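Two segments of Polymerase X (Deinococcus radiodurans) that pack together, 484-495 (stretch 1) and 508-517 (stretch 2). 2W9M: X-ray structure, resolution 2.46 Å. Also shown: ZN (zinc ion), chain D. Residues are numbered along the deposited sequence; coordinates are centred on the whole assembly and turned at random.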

# COMPACT_ATOMS: atom_id res chain seq x y z
N THR A 484 22.16 4.18 1.82
CA THR A 484 20.88 4.49 1.20
C THR A 484 19.72 3.94 2.02
O THR A 484 19.73 2.78 2.44
CB THR A 484 20.82 4.01 -0.27
OG1 THR A 484 19.53 3.45 -0.54
CG2 THR A 484 21.88 2.98 -0.53
N VAL A 485 18.73 4.80 2.29
CA VAL A 485 17.59 4.41 3.12
C VAL A 485 16.58 3.58 2.34
O VAL A 485 16.34 3.83 1.16
CB VAL A 485 16.92 5.63 3.81
CG1 VAL A 485 17.54 6.92 3.33
CG2 VAL A 485 15.42 5.62 3.60
N VAL A 486 16.02 2.56 2.99
CA VAL A 486 15.11 1.64 2.33
C VAL A 486 13.67 1.97 2.70
O VAL A 486 13.36 2.26 3.85
CB VAL A 486 15.46 0.16 2.64
CG1 VAL A 486 15.87 0.01 4.08
CG2 VAL A 486 14.29 -0.75 2.31
N GLU A 487 12.79 1.93 1.70
CA GLU A 487 11.42 2.38 1.89
C GLU A 487 10.51 1.28 2.43
O GLU A 487 10.60 0.13 2.03
CB GLU A 487 10.86 2.91 0.56
CG GLU A 487 9.35 3.11 0.52
CD GLU A 487 8.88 3.78 -0.77
OE1 GLU A 487 9.06 5.01 -0.89
OE2 GLU A 487 8.34 3.08 -1.66
N ILE A 488 9.66 1.66 3.37
CA ILE A 488 8.54 0.83 3.76
C ILE A 488 7.30 1.47 3.16
O ILE A 488 6.74 2.42 3.71
CB ILE A 488 8.39 0.73 5.29
CG1 ILE A 488 9.61 0.03 5.90
CG2 ILE A 488 7.11 0.00 5.66
CD1 ILE A 488 9.59 0.01 7.41
N ASN A 489 6.90 0.97 1.99
CA ASN A 489 5.83 1.59 1.23
C ASN A 489 4.50 1.38 1.93
O ASN A 489 4.03 0.25 2.09
CB ASN A 489 5.80 1.03 -0.19
CG ASN A 489 5.00 1.89 -1.15
OD1 ASN A 489 3.79 2.02 -1.01
ND2 ASN A 489 5.69 2.48 -2.12
N ALA A 490 3.90 2.48 2.36
CA ALA A 490 2.68 2.44 3.17
C ALA A 490 1.41 2.10 2.38
O ALA A 490 0.38 1.81 2.98
CB ALA A 490 2.50 3.75 3.93
N ASN A 491 1.48 2.15 1.05
CA ASN A 491 0.31 1.77 0.25
C ASN A 491 -0.13 0.35 0.60
O ASN A 491 0.68 -0.57 0.55
CB ASN A 491 0.60 1.91 -1.25
CG ASN A 491 -0.61 1.56 -2.12
OD1 ASN A 491 -0.94 0.39 -2.31
ND2 ASN A 491 -1.26 2.59 -2.64
N ALA A 492 -1.40 0.20 0.95
CA ALA A 492 -1.94 -1.08 1.45
C ALA A 492 -1.74 -2.27 0.51
O ALA A 492 -1.80 -3.42 0.95
CB ALA A 492 -3.41 -0.93 1.81
N ALA A 493 -1.51 -2.00 -0.77
CA ALA A 493 -1.30 -3.08 -1.73
C ALA A 493 0.17 -3.45 -1.84
O ALA A 493 0.53 -4.40 -2.53
CB ALA A 493 -1.85 -2.72 -3.08
N ARG A 494 1.02 -2.69 -1.15
CA ARG A 494 2.45 -2.98 -1.19
C ARG A 494 2.99 -3.44 0.16
O ARG A 494 3.44 -4.58 0.29
CB ARG A 494 3.23 -1.77 -1.70
CG ARG A 494 2.96 -1.46 -3.17
CD ARG A 494 3.78 -0.27 -3.63
NE ARG A 494 3.46 0.12 -5.00
CZ ARG A 494 3.91 -0.50 -6.08
NH1 ARG A 494 4.69 -1.57 -5.97
NH2 ARG A 494 3.56 -0.06 -7.29
N LEU A 495 2.93 -2.56 1.16
CA LEU A 495 3.46 -2.86 2.49
C LEU A 495 4.81 -3.57 2.35
O LEU A 495 5.00 -4.69 2.82
CB LEU A 495 2.46 -3.69 3.29
CG LEU A 495 1.09 -3.02 3.38
CD1 LEU A 495 0.16 -3.78 4.30
CD2 LEU A 495 1.24 -1.59 3.85
N ARG A 508 20.54 -2.08 11.22
CA ARG A 508 21.52 -1.80 10.17
C ARG A 508 21.07 -0.79 9.11
O ARG A 508 21.88 -0.31 8.32
CB ARG A 508 21.96 -3.11 9.51
CG ARG A 508 22.48 -4.14 10.51
CD ARG A 508 23.60 -4.98 9.91
NE ARG A 508 23.11 -6.17 9.22
CZ ARG A 508 23.77 -6.78 8.24
NH1 ARG A 508 24.94 -6.31 7.82
NH2 ARG A 508 23.26 -7.86 7.67
N LEU A 509 19.78 -0.47 9.08
CA LEU A 509 19.26 0.44 8.07
C LEU A 509 18.47 1.59 8.67
O LEU A 509 17.94 1.48 9.78
CB LEU A 509 18.37 -0.32 7.07
CG LEU A 509 18.99 -1.51 6.35
CD1 LEU A 509 17.90 -2.34 5.67
CD2 LEU A 509 20.02 -1.04 5.34
N LYS A 510 18.42 2.69 7.94
CA LYS A 510 17.44 3.73 8.20
C LYS A 510 16.30 3.50 7.23
O LYS A 510 16.51 3.13 6.09
CB LYS A 510 18.05 5.12 7.99
CG LYS A 510 18.94 5.58 9.13
CD LYS A 510 19.01 7.10 9.20
CE LYS A 510 17.84 7.68 9.97
NZ LYS A 510 16.52 7.25 9.42
N PHE A 511 15.07 3.71 7.69
CA PHE A 511 13.92 3.44 6.85
C PHE A 511 13.15 4.71 6.53
O PHE A 511 13.33 5.75 7.17
CB PHE A 511 12.99 2.44 7.53
CG PHE A 511 13.65 1.13 7.85
CD1 PHE A 511 14.33 0.97 9.05
CD2 PHE A 511 13.60 0.08 6.96
CE1 PHE A 511 14.95 -0.23 9.34
CE2 PHE A 511 14.21 -1.12 7.25
CZ PHE A 511 14.89 -1.28 8.45
N ALA A 512 12.30 4.62 5.52
CA ALA A 512 11.39 5.71 5.19
C ALA A 512 9.98 5.16 5.01
O ALA A 512 9.73 4.30 4.16
CB ALA A 512 11.86 6.41 3.91
N ILE A 513 9.05 5.63 5.84
CA ILE A 513 7.65 5.24 5.70
C ILE A 513 6.95 6.17 4.72
O ILE A 513 6.54 7.27 5.07
CB ILE A 513 6.92 5.24 7.06
CG1 ILE A 513 7.69 4.40 8.07
CG2 ILE A 513 5.51 4.69 6.91
CD1 ILE A 513 7.11 4.46 9.48
N ASN A 514 6.83 5.71 3.47
CA ASN A 514 6.31 6.54 2.38
C ASN A 514 4.97 6.02 1.85
O ASN A 514 4.81 4.82 1.63
CB ASN A 514 7.32 6.60 1.24
CG ASN A 514 8.67 7.16 1.67
OD1 ASN A 514 8.81 7.74 2.76
ND2 ASN A 514 9.68 7.01 0.82
N THR A 515 4.03 6.93 1.64
CA THR A 515 2.68 6.57 1.24
C THR A 515 2.57 6.22 -0.25
O THR A 515 1.69 5.44 -0.65
CB THR A 515 1.70 7.70 1.54
OG1 THR A 515 2.11 8.89 0.84
CG2 THR A 515 1.66 7.99 3.03
N ASP A 516 3.45 6.78 -1.07
CA ASP A 516 3.37 6.62 -2.51
C ASP A 516 2.01 7.10 -3.02
O ASP A 516 1.44 6.53 -3.95
CB ASP A 516 3.60 5.16 -2.90
CG ASP A 516 4.04 5.00 -4.34
OD1 ASP A 516 4.05 6.01 -5.08
OD2 ASP A 516 4.38 3.86 -4.75
N ALA A 517 1.50 8.16 -2.40
CA ALA A 517 0.17 8.69 -2.72
C ALA A 517 0.04 9.16 -4.18
O ALA A 517 0.83 9.97 -4.66
CB ALA A 517 -0.19 9.83 -1.77
ZN ZN D . 5.82 5.72 -6.68
O HOH W 1 20.24 2.85 5.23
O HOH W 2 -1.40 5.33 -1.36

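How do the backbones meet? They run parallel, and the stagger typical of parallel strands lets Val 486 and Ile 488 bond to residues on both sides of their partners. Val 486 N donates to Lys 510 O (3.2 Å) and Val 486 O accepts from Ala 512 N (3.1 Å); Ile 488 N then reaches Ala 512 O (2.8 Å). Past a weak bond from Asn 514 N to Ile 488 O (3.3 Å), Ala 490 N meets Asn 514 O almost straight on, at 2.6 Å.

What fills the apolar face? Val 486, Ile 488, Phe 511 and Ile 513 share it. With chi1 at m and chi2 at 87°, Phe 511 places CD2 3.7 Å from Val 486 CG1. Ile 488, in its extended mt rotamer, brings CD1 to 4.0 Å from the same Phe 511 CD2.

What links the polar side chains on the other face? Glu 487, t at chi1 and chi2, carries its carboxylate off the sheet and forward along the strand: OE1 accepts from Asn 514 ND2 (2.7 Å), OE2 from Asn 489 ND2 (2.8 Å). Asn 489, t at chi1 with chi2 at -66°, turns that same ND2 to Asp 516 OD2 (3.2 Å).

What does Asp 516 join? With chi1 in t, Asp 516 OD1 binds ZN at 2.4 Å, the other ligands coming from elsewhere in the structure, while OD2 takes the Asn 489 bond. Arg 494 NE lies 3.9 Å from Asp 516 OD2, a long salt bridge in which charge attracts but no N-H points at the oxygen.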